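Local coordinates for protein Rho guanine nucleotide exchange factor 3 (PDB 2Z0Q) that acts as a guanine nucleotide exchange factor for the small GTPases RhoA and RhoB, here represented by its DH-PH fragment, at residues 11-15 and 16-20; 38-41 and 42-46; 75-78 and 79-83; 249-253 and 254-258. All coordinates share one frame; numbering follows the deposited sequence.

Contacts 2 and 3 are turns of helix in the DH domain and contact 1 is the capped start of helix 15-51; contact 4 is a beta hairpin in the PH domain, about 54 Å from contact 1 between centres. Contacts 1 and 2 share helix 15-51, the first at its solvent-exposed start, where a threonine cap and an Arg-Glu pair do the work, the second further along, partly buried, where the backbone widens into a pi-type turn. Contact 3, on helix 67-84, has an ordinary alpha-helical backbone with a polar edge and a leucine edge, and meets contact 2 in a long, weak pair between Lys39 and Glu75. Contact 4 is buried, its side-chain chemistry almost wholly apolar.

Contact 1. Residues 11-15 and 16-20; sequences QVLTA and KEIKR
Thr14 OG1 takes the backbone N-H of Glu17 at 2.9 Å, and this is the tight part of the contact. The hydroxyl sits between its own backbone N and carbonyl carbon (chi1 60°), which turns it to the first turn of the helix, and Glu17 CB packs 3.3 Å from the same OG1. From there the regular helix bonds begin: Ile18 N bonds Thr14 O, and Lys19 N bonds Ala15 O at 2.9 Å. This is an N-cap, with Thr14 standing just before helix 15-51, the long helix that opens the DH domain here.

The carboxylate of Glu17 swings away from the cap to Arg20, which grips it side-on: NE to OE1 at 2.8 Å and NH2 to OE2 at 3.0 Å. OE2 also receives Gln21 NE2, while Arg20 NH1 reaches Glu92 O. With Glu17 cut back to an alanine, Arg20 NE is likely to lose its carboxylate mate and Gln21 NE2 its acceptor, though the capping bond uses only backbone N.

The loose side is exposed: Leu13 and Ile18 make an apolar touch, crossing at about a right angle with CD2 to CD1 at 4.0 Å, and the extended chain of Lys16 leads off the helix.

Contact 2. Residues 38-41 and 42-46; sequences LKLA and KKAYH
Ala41 O is gripped by two backbone N-H groups, Tyr45 N at 3.0 Å and His46 N at 3.3 Å. The His46 donor lies in the carbonyl plane, whereas that of Tyr45 is tilted 33° from it. One carbonyl thus serves both an i+4 and an i+5 partner, and the helix widens into a pi-type turn over 42-46. Just before it the spacing is purely alpha-helical: Lys43 N bonds Lys39 O, and Ala44 N bonds Leu40 O at 2.8 Å.

Tyr45 shares the crowding round the forked carbonyl, its CB 3.2 Å from Ala41 O. With CG anti to its own carbonyl carbon (chi1 -67°), the ring leans back past that oxygen, which it meets obliquely through CG and CD1. On the exposed flank, Leu40 lays CD1 against Ala44 CB, 4.0 Å away, a light apolar touch one turn apart. Lys43 bends at chi2, having packed CG 3.5 Å from Lys39 O, and Lys42 runs out fully extended.

The turn belongs to helix 15-51 of the DH domain. Leu38 packs on Leu67 and Ile71 of helix 67-84, with which Lys39 and Lys42 make long, weak ion pairs, to Glu75 and Asp68. Further on, Tyr45 and His46 both meet Phe64 of helix 57-64, and Ala41 touches Phe152 in a loop.

Contact 3. Residues 75-78 and 79-83; sequences EELL and SQLRD
Gln80 reaches back one turn to Glu76, and its side chain can be followed outward. CB lies 3.6 Å from Leu77 O; CG, beside the backbone N at chi1 -75°, comes 3.5 Å from Glu76 O. CD passes 3.7 Å from Glu76 OE2, and at the tip NE2 donates to that oxygen at 2.8 Å, a bond made possible by the bend of the glutamate at chi2 (64°), which folds its carboxylate toward the amide. The bond uses the anti lone pair of OE2, and the carboxylate and amide planes stand 60° apart. NE2 also rests 3.4 Å from Glu76 CG. The backbone beneath repeats the link, Gln80 N to Glu76 O, so side chain and main chain tie the same i, i+4 pair.

A quarter turn round the helix, the chemistry is apolar: Leu81 CD1 packs on Leu77 CG at 3.8 Å, while Leu81 CG lies against Leu77 O, the acceptor of its own backbone N-H.

This is regular alpha-helix, part of helix 67-84 in the DH domain's helical bundle. Leu77 touches Glu31 of helix 15-51 and Ile97 and Trp101 of helix 95-101; Leu78 packs on Ser28 and Ile35 of helix 15-51, and Gln80 also touches Ile97.

Contact 4. Residues 249-253 and 254-258; sequences FLFQE and VLVIT
Phe249 and Val256 form an antiparallel hydrogen-bonded pair, with Phe249 N to Val256 O at 2.8 Å and Val256 N to Phe249 O at 2.7 Å. Nearer the turn Phe251 N bonds Val254 O at 2.8 Å; the return bond, Val254 N to Phe251 O, is weak. Leu250 and Leu255 make the non-hydrogen-bonded pair, and Leu255 CA adds a CA-H...O contact to Phe249 O.

The apolar contacts divide between two faces of the hairpin. On one, Leu250 CD1 meets Leu255 CD1 at 4.0 Å, the side chains crossing near a right angle. On the other, Val256 CG2 sits in the plane of the Phe251 ring at its edge, 3.9 Å from CE2, and Val254 CG1 touches Phe251 CB. Also on that face, Phe249 holds CG beside its backbone N (chi1 -62°), which brings CE2 to Thr258 OG1, hydrogen-bonded to His247 O. Were Phe249 a serine, a gap would probably open beside Thr258, and Tyr210 and Tyr269 would lose a ring partner.

The hairpin joins strands 245-251 and 254-263 of the PH domain. Leu250 packs on Cys340 and Ile341 of helix 331-345, Val254 and Val256 on Ile226 of helix 224-227, and Phe251 on Leu232 of strand 232-240.

Contact 1. Residues 11-15 and 16-20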
loop_
_atom_site.group_PDB
_atom_site.type_symbol
_atom_site.label_atom_id
_atom_site.label_comp_id
_atom_site.label_asym_id
_atom_site.label_seq_id
_atom_site.Cartn_x
_atom_site.Cartn_y
_atom_site.Cartn_z
ATOM N N GLN A 11 -41.014 17.261 7.330
ATOM C CA GLN A 11 -42.072 18.202 6.837
ATOM C C GLN A 11 -41.715 18.689 5.430
ATOM O O GLN A 11 -42.002 18.030 4.438
ATOM C CB GLN A 11 -42.180 19.392 7.798
ATOM C CG GLN A 11 -40.812 19.969 8.185
ATOM C CD GLN A 11 -40.914 21.228 9.033
ATOM O OE1 GLN A 11 -41.480 21.210 10.139
ATOM N NE2 GLN A 11 -40.363 22.337 8.518
ATOM N N VAL A 12 -41.096 19.856 5.347
ATOM C CA VAL A 12 -40.679 20.379 4.060
ATOM C C VAL A 12 -39.513 19.510 3.571
ATOM O O VAL A 12 -38.639 19.157 4.361
ATOM C CB VAL A 12 -40.206 21.847 4.215
ATOM C CG1 VAL A 12 -39.446 21.983 5.520
ATOM C CG2 VAL A 12 -39.307 22.269 3.054
ATOM N N LEU A 13 -39.530 19.128 2.290
ATOM C CA LEU A 13 -38.422 18.369 1.715
ATOM C C LEU A 13 -37.319 19.402 1.471
ATOM O O LEU A 13 -37.524 20.400 0.794
ATOM C CB LEU A 13 -38.829 17.722 0.381
ATOM C CG LEU A 13 -37.686 17.006 -0.357
ATOM C CD1 LEU A 13 -37.194 15.819 0.485
ATOM C CD2 LEU A 13 -38.203 16.512 -1.728
ATOM N N THR A 14 -36.130 19.176 1.999
ATOM C CA THR A 14 -35.087 20.164 1.811
ATOM C C THR A 14 -34.011 19.617 0.900
ATOM O O THR A 14 -33.883 18.400 0.769
ATOM C CB THR A 14 -34.416 20.499 3.149
ATOM O OG1 THR A 14 -33.846 19.288 3.672
ATOM C CG2 THR A 14 -35.425 21.054 4.142
ATOM N N ALA A 15 -33.205 20.496 0.318
ATOM C CA ALA A 15 -32.109 20.047 -0.532
ATOM C C ALA A 15 -31.170 19.232 0.374
ATOM O O ALA A 15 -30.587 18.230 -0.044
ATOM C CB ALA A 15 -31.349 21.229 -1.126
ATOM N N LYS A 16 -31.016 19.686 1.617
ATOM C CA LYS A 16 -30.137 19.003 2.580
ATOM C C LYS A 16 -30.577 17.563 2.803
ATOM O O LYS A 16 -29.730 16.658 2.855
ATOM C CB LYS A 16 -30.178 19.789 3.909
ATOM C CG LYS A 16 -29.301 19.232 5.030
ATOM C CD LYS A 16 -29.307 20.239 6.224
ATOM C CE LYS A 16 -28.323 19.793 7.310
ATOM N NZ LYS A 16 -28.133 20.799 8.408
ATOM N N GLU A 17 -31.892 17.342 2.913
ATOM C CA GLU A 17 -32.403 15.975 3.141
ATOM C C GLU A 17 -32.144 15.102 1.915
ATOM O O GLU A 17 -31.844 13.948 2.057
ATOM C CB GLU A 17 -33.906 15.981 3.488
ATOM C CG GLU A 17 -34.541 14.597 3.688
ATOM C CD GLU A 17 -33.839 13.733 4.722
ATOM O OE1 GLU A 17 -33.124 14.274 5.615
ATOM O OE2 GLU A 17 -34.043 12.498 4.668
ATOM N N ILE A 18 -32.260 15.661 0.709
ATOM C CA ILE A 18 -31.968 14.865 -0.485
ATOM C C ILE A 18 -30.473 14.515 -0.470
ATOM O O ILE A 18 -30.098 13.382 -0.775
ATOM C CB ILE A 18 -32.359 15.647 -1.763
ATOM C CG1 ILE A 18 -33.901 15.853 -1.740
ATOM C CG2 ILE A 18 -31.981 14.821 -3.006
ATOM C CD1 ILE A 18 -34.418 16.806 -2.878
ATOM N N LYS A 19 -29.629 15.461 -0.073
ATOM C CA LYS A 19 -28.192 15.181 0.027
ATOM C C LYS A 19 -27.894 14.113 1.104
ATOM O O LYS A 19 -26.978 13.296 0.938
ATOM C CB LYS A 19 -27.399 16.465 0.326
ATOM C CG LYS A 19 -27.421 17.460 -0.833
ATOM C CD LYS A 19 -26.694 18.739 -0.430
ATOM C CE LYS A 19 -26.861 19.802 -1.496
ATOM N NZ LYS A 19 -26.182 21.096 -1.088
ATOM N N ARG A 20 -28.668 14.114 2.178
ATOM C CA ARG A 20 -28.485 13.113 3.227
ATOM C C ARG A 20 -28.853 11.734 2.660
ATOM O O ARG A 20 -28.155 10.772 2.861
ATOM C CB ARG A 20 -29.408 13.395 4.396
ATOM C CG ARG A 20 -29.025 12.571 5.639
ATOM C CD ARG A 20 -29.938 12.883 6.847
ATOM N NE ARG A 20 -31.329 12.409 6.696
ATOM C CZ ARG A 20 -31.816 11.282 7.217
ATOM N NH1 ARG A 20 -31.061 10.460 7.930
ATOM N NH2 ARG A 20 -33.093 10.981 7.037
#

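Contact 2. Residues 38-41 and 42-46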
loop_
_atom_site.group_PDB
_atom_site.type_symbol
_atom_site.label_atom_id
_atom_site.label_comp_id
_atom_site.label_asym_id
_atom_site.label_seq_id
_atom_site.Cartn_x
_atom_site.Cartn_y
_atom_site.Cartn_z
ATOM N N LEU A 38 -13.825 -7.803 -4.239
ATOM C CA LEU A 38 -13.106 -8.858 -3.523
ATOM C C LEU A 38 -13.541 -10.258 -4.014
ATOM O O LEU A 38 -12.729 -11.187 -4.057
ATOM C CB LEU A 38 -13.326 -8.763 -2.012
ATOM C CG LEU A 38 -12.695 -7.533 -1.328
ATOM C CD1 LEU A 38 -12.816 -7.681 0.196
ATOM C CD2 LEU A 38 -11.257 -7.388 -1.763
ATOM N N LYS A 39 -14.817 -10.425 -4.364
ATOM C CA LYS A 39 -15.254 -11.720 -4.868
ATOM C C LYS A 39 -14.607 -11.939 -6.237
ATOM O O LYS A 39 -14.184 -13.058 -6.574
ATOM C CB LYS A 39 -16.774 -11.780 -4.977
ATOM C CG LYS A 39 -17.494 -12.088 -3.661
ATOM C CD LYS A 39 -18.986 -12.039 -3.871
ATOM C CE LYS A 39 -19.749 -12.411 -2.626
ATOM N NZ LYS A 39 -21.191 -12.113 -2.864
ATOM N N LEU A 40 -14.516 -10.862 -7.010
ATOM C CA LEU A 40 -13.920 -10.889 -8.345
ATOM C C LEU A 40 -12.434 -11.235 -8.297
ATOM O O LEU A 40 -11.917 -11.943 -9.165
ATOM C CB LEU A 40 -14.080 -9.538 -9.024
ATOM C CG LEU A 40 -13.444 -9.482 -10.406
ATOM C CD1 LEU A 40 -14.084 -10.550 -11.279
ATOM C CD2 LEU A 40 -13.616 -8.103 -11.014
ATOM N N ALA A 41 -11.747 -10.701 -7.296
ATOM C CA ALA A 41 -10.333 -10.979 -7.114
ATOM C C ALA A 41 -10.173 -12.493 -6.993
ATOM O O ALA A 41 -9.333 -13.090 -7.664
ATOM C CB ALA A 41 -9.825 -10.295 -5.841
ATOM N N LYS A 42 -10.986 -13.110 -6.136
ATOM C CA LYS A 42 -10.924 -14.549 -5.925
ATOM C C LYS A 42 -11.321 -15.358 -7.156
ATOM O O LYS A 42 -10.695 -16.377 -7.459
ATOM C CB LYS A 42 -11.807 -14.969 -4.744
ATOM C CG LYS A 42 -11.659 -16.445 -4.400
ATOM C CD LYS A 42 -12.560 -16.896 -3.268
ATOM C CE LYS A 42 -12.342 -18.387 -2.995
ATOM N NZ LYS A 42 -13.201 -18.887 -1.885
ATOM N N LYS A 43 -12.353 -14.915 -7.866
ATOM C CA LYS A 43 -12.813 -15.625 -9.059
ATOM C C LYS A 43 -11.938 -15.471 -10.304
ATOM O O LYS A 43 -11.729 -16.438 -11.032
ATOM C CB LYS A 43 -14.244 -15.200 -9.417
ATOM C CG LYS A 43 -15.313 -15.727 -8.485
ATOM C CD LYS A 43 -15.562 -17.213 -8.693
ATOM C CE LYS A 43 -16.672 -17.720 -7.768
ATOM N NZ LYS A 43 -16.895 -19.198 -7.878
ATOM N N ALA A 44 -11.433 -14.269 -10.562
ATOM C CA ALA A 44 -10.614 -14.036 -11.750
ATOM C C ALA A 44 -9.127 -14.287 -11.569
ATOM O O ALA A 44 -8.442 -14.589 -12.543
ATOM C CB ALA A 44 -10.826 -12.617 -12.265
ATOM N N TYR A 45 -8.633 -14.176 -10.334
ATOM C CA TYR A 45 -7.203 -14.362 -10.056
ATOM C C TYR A 45 -6.853 -15.612 -9.259
ATOM O O TYR A 45 -6.097 -16.464 -9.730
ATOM C CB TYR A 45 -6.637 -13.137 -9.317
ATOM C CG TYR A 45 -6.612 -11.861 -10.134
ATOM C CD1 TYR A 45 -6.880 -10.635 -9.535
ATOM C CD2 TYR A 45 -6.335 -11.884 -11.501
ATOM C CE1 TYR A 45 -6.882 -9.458 -10.271
ATOM C CE2 TYR A 45 -6.334 -10.709 -12.254
ATOM C CZ TYR A 45 -6.611 -9.499 -11.629
ATOM O OH TYR A 45 -6.635 -8.332 -12.354
ATOM N N HIS A 46 -7.387 -15.720 -8.046
ATOM C CA HIS A 46 -7.102 -16.872 -7.196
ATOM C C HIS A 46 -7.556 -18.216 -7.769
ATOM O O HIS A 46 -6.729 -19.075 -8.043
ATOM C CB HIS A 46 -7.716 -16.675 -5.808
ATOM C CG HIS A 46 -7.424 -17.793 -4.854
ATOM N ND1 HIS A 46 -8.044 -19.022 -4.931
ATOM C CD2 HIS A 46 -6.563 -17.872 -3.812
ATOM C CE1 HIS A 46 -7.574 -19.809 -3.979
ATOM N NE2 HIS A 46 -6.674 -19.136 -3.285
#

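Contact 3. Residues 75-78 and 79-83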
loop_
_atom_site.group_PDB
_atom_site.type_symbol
_atom_site.label_atom_id
_atom_site.label_comp_id
_atom_site.label_asym_id
_atom_site.label_seq_id
_atom_site.Cartn_x
_atom_site.Cartn_y
_atom_site.Cartn_z
ATOM N N GLU A 75 -20.616 -7.646 3.976
ATOM C CA GLU A 75 -21.918 -8.176 3.639
ATOM C C GLU A 75 -22.851 -7.922 4.799
ATOM O O GLU A 75 -24.029 -7.623 4.591
ATOM C CB GLU A 75 -21.856 -9.689 3.341
ATOM C CG GLU A 75 -21.063 -10.029 2.086
ATOM C CD GLU A 75 -20.962 -11.539 1.842
ATOM O OE1 GLU A 75 -20.411 -12.257 2.706
ATOM O OE2 GLU A 75 -21.439 -11.992 0.777
ATOM N N GLU A 76 -22.338 -8.048 6.024
ATOM C CA GLU A 76 -23.172 -7.808 7.191
ATOM C C GLU A 76 -23.596 -6.346 7.232
ATOM O O GLU A 76 -24.752 -6.057 7.499
ATOM C CB GLU A 76 -22.438 -8.144 8.485
ATOM C CG GLU A 76 -23.277 -7.909 9.731
ATOM C CD GLU A 76 -24.479 -8.818 9.793
ATOM O OE1 GLU A 76 -24.365 -9.981 9.346
ATOM O OE2 GLU A 76 -25.535 -8.397 10.295
ATOM N N LEU A 77 -22.679 -5.422 6.968
ATOM C CA LEU A 77 -23.087 -4.018 7.024
ATOM C C LEU A 77 -24.114 -3.737 5.927
ATOM O O LEU A 77 -25.145 -3.114 6.157
ATOM C CB LEU A 77 -21.880 -3.087 6.878
ATOM C CG LEU A 77 -22.283 -1.618 6.759
ATOM C CD1 LEU A 77 -23.090 -1.181 7.967
ATOM C CD2 LEU A 77 -21.020 -0.787 6.542
ATOM N N LEU A 78 -23.827 -4.184 4.716
ATOM C CA LEU A 78 -24.757 -3.971 3.612
ATOM C C LEU A 78 -26.154 -4.519 3.912
ATOM O O LEU A 78 -27.156 -3.863 3.664
ATOM C CB LEU A 78 -24.187 -4.609 2.358
ATOM C CG LEU A 78 -24.985 -4.438 1.060
ATOM C CD1 LEU A 78 -25.150 -2.966 0.749
ATOM C CD2 LEU A 78 -24.237 -5.143 -0.069
ATOM N N SER A 79 -26.213 -5.744 4.430
ATOM C CA SER A 79 -27.476 -6.373 4.747
ATOM C C SER A 79 -28.278 -5.526 5.728
ATOM O O SER A 79 -29.483 -5.349 5.561
ATOM C CB SER A 79 -27.221 -7.776 5.333
ATOM O OG SER A 79 -28.436 -8.356 5.754
ATOM N N GLN A 80 -27.610 -4.996 6.750
ATOM C CA GLN A 80 -28.283 -4.168 7.739
ATOM C C GLN A 80 -28.773 -2.834 7.161
ATOM O O GLN A 80 -29.880 -2.377 7.482
ATOM C CB GLN A 80 -27.356 -3.925 8.938
ATOM C CG GLN A 80 -27.236 -5.160 9.848
ATOM C CD GLN A 80 -26.363 -4.910 11.048
ATOM O OE1 GLN A 80 -26.557 -3.937 11.777
ATOM N NE2 GLN A 80 -25.400 -5.797 11.277
ATOM N N LEU A 81 -27.958 -2.207 6.323
ATOM C CA LEU A 81 -28.365 -0.932 5.701
ATOM C C LEU A 81 -29.538 -1.176 4.759
ATOM O O LEU A 81 -30.439 -0.342 4.638
ATOM C CB LEU A 81 -27.201 -0.341 4.918
ATOM C CG LEU A 81 -26.057 0.129 5.801
ATOM C CD1 LEU A 81 -24.886 0.398 4.896
ATOM C CD2 LEU A 81 -26.455 1.367 6.625
ATOM N N ARG A 82 -29.531 -2.343 4.116
ATOM C CA ARG A 82 -30.599 -2.671 3.178
ATOM C C ARG A 82 -31.886 -2.901 3.941
ATOM O O ARG A 82 -32.953 -2.381 3.603
ATOM C CB ARG A 82 -30.251 -3.947 2.392
ATOM C CG ARG A 82 -31.436 -4.435 1.559
ATOM C CD ARG A 82 -31.164 -5.712 0.742
ATOM N NE ARG A 82 -32.226 -5.892 -0.260
ATOM C CZ ARG A 82 -32.125 -6.647 -1.349
ATOM N NH1 ARG A 82 -31.010 -7.332 -1.604
ATOM N NH2 ARG A 82 -33.113 -6.662 -2.230
ATOM N N ASP A 83 -31.762 -3.657 5.017
ATOM C CA ASP A 83 -32.898 -4.024 5.851
ATOM C C ASP A 83 -33.658 -2.869 6.491
ATOM O O ASP A 83 -34.861 -2.953 6.698
ATOM C CB ASP A 83 -32.414 -4.967 6.952
ATOM C CG ASP A 83 -33.483 -5.253 7.964
ATOM O OD1 ASP A 83 -34.462 -5.917 7.579
ATOM O OD2 ASP A 83 -33.344 -4.804 9.127
#

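Contact 4. Residues 249-253 and 254-258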
loop_
_atom_site.group_PDB
_atom_site.type_symbol
_atom_site.label_atom_id
_atom_site.label_comp_id
_atom_site.label_asym_id
_atom_site.label_seq_id
_atom_site.Cartn_x
_atom_site.Cartn_y
_atom_site.Cartn_z
ATOM N N PHE A 249 15.800 0.903 -0.297
ATOM C CA PHE A 249 15.108 1.229 0.948
ATOM C C PHE A 249 15.635 2.523 1.561
ATOM O O PHE A 249 16.821 2.635 1.904
ATOM C CB PHE A 249 15.343 0.107 1.979
ATOM C CG PHE A 249 14.797 -1.232 1.561
ATOM C CD1 PHE A 249 13.458 -1.560 1.775
ATOM C CD2 PHE A 249 15.622 -2.164 0.940
ATOM C CE1 PHE A 249 12.950 -2.797 1.376
ATOM C CE2 PHE A 249 15.127 -3.377 0.546
ATOM C CZ PHE A 249 13.778 -3.713 0.764
ATOM N N LEU A 250 14.743 3.495 1.715
ATOM C CA LEU A 250 15.105 4.722 2.366
ATOM C C LEU A 250 14.563 4.685 3.812
ATOM O O LEU A 250 13.376 4.923 4.049
ATOM C CB LEU A 250 14.494 5.939 1.645
ATOM C CG LEU A 250 14.777 7.267 2.387
ATOM C CD1 LEU A 250 16.291 7.575 2.429
ATOM C CD2 LEU A 250 14.023 8.380 1.699
ATOM N N PHE A 251 15.428 4.349 4.759
ATOM C CA PHE A 251 15.035 4.383 6.169
ATOM C C PHE A 251 15.257 5.860 6.548
ATOM O O PHE A 251 15.913 6.591 5.815
ATOM C CB PHE A 251 15.933 3.454 6.996
ATOM C CG PHE A 251 15.673 1.987 6.742
ATOM C CD1 PHE A 251 14.569 1.342 7.318
ATOM C CD2 PHE A 251 16.530 1.258 5.928
ATOM C CE1 PHE A 251 14.325 -0.021 7.086
ATOM C CE2 PHE A 251 16.305 -0.094 5.682
ATOM C CZ PHE A 251 15.193 -0.745 6.267
ATOM N N GLN A 252 14.729 6.319 7.687
ATOM C CA GLN A 252 14.873 7.733 8.007
ATOM C C GLN A 252 16.281 8.295 7.909
ATOM O O GLN A 252 16.487 9.392 7.383
ATOM C CB GLN A 252 14.340 8.019 9.410
ATOM C CG GLN A 252 14.247 9.514 9.738
ATOM C CD GLN A 252 13.169 10.203 8.932
ATOM O OE1 GLN A 252 13.410 10.652 7.813
ATOM N NE2 GLN A 252 11.952 10.273 9.495
ATOM N N GLU A 253 17.258 7.539 8.391
ATOM C CA GLU A 253 18.620 8.032 8.402
ATOM C C GLU A 253 19.613 7.310 7.496
ATOM O O GLU A 253 20.786 7.671 7.475
ATOM C CB GLU A 253 19.145 8.011 9.843
ATOM C CG GLU A 253 18.309 8.890 10.797
ATOM C CD GLU A 253 18.899 8.916 12.193
ATOM O OE1 GLU A 253 20.064 9.334 12.321
ATOM O OE2 GLU A 253 18.213 8.502 13.151
ATOM N N VAL A 254 19.137 6.324 6.750
ATOM C CA VAL A 254 20.050 5.560 5.894
ATOM C C VAL A 254 19.390 4.952 4.662
ATOM O O VAL A 254 18.267 4.437 4.717
ATOM C CB VAL A 254 20.784 4.449 6.740
ATOM C CG1 VAL A 254 19.763 3.453 7.279
ATOM C CG2 VAL A 254 21.876 3.700 5.875
ATOM N N LEU A 255 20.104 5.029 3.528
ATOM C CA LEU A 255 19.620 4.445 2.283
ATOM C C LEU A 255 20.286 3.070 2.116
ATOM O O LEU A 255 21.496 2.929 2.295
ATOM C CB LEU A 255 19.982 5.345 1.100
ATOM C CG LEU A 255 19.441 4.887 -0.267
ATOM C CD1 LEU A 255 17.992 5.334 -0.407
ATOM C CD2 LEU A 255 20.259 5.507 -1.425
ATOM N N VAL A 256 19.497 2.051 1.789
ATOM C CA VAL A 256 20.037 0.689 1.622
ATOM C C VAL A 256 19.667 0.222 0.216
ATOM O O VAL A 256 18.499 0.241 -0.181
ATOM C CB VAL A 256 19.465 -0.277 2.698
ATOM C CG1 VAL A 256 20.121 -1.703 2.533
ATOM C CG2 VAL A 256 19.781 0.269 4.067
ATOM N N ILE A 257 20.679 -0.189 -0.548
ATOM C CA ILE A 257 20.480 -0.607 -1.933
ATOM C C ILE A 257 20.713 -2.122 -1.978
ATOM O O ILE A 257 21.734 -2.605 -1.497
ATOM C CB ILE A 257 21.514 0.105 -2.892
ATOM C CG1 ILE A 257 21.331 1.630 -2.793
ATOM C CG2 ILE A 257 21.285 -0.362 -4.323
ATOM C CD1 ILE A 257 22.334 2.449 -3.633
ATOM N N THR A 258 19.752 -2.845 -2.538
ATOM C CA THR A 258 19.829 -4.308 -2.535
ATOM C C THR A 258 19.335 -4.912 -3.820
ATOM O O THR A 258 18.854 -4.202 -4.707
ATOM C CB THR A 258 18.897 -4.863 -1.441
ATOM O OG1 THR A 258 17.527 -4.779 -1.901
ATOM C CG2 THR A 258 19.065 -4.061 -0.145
#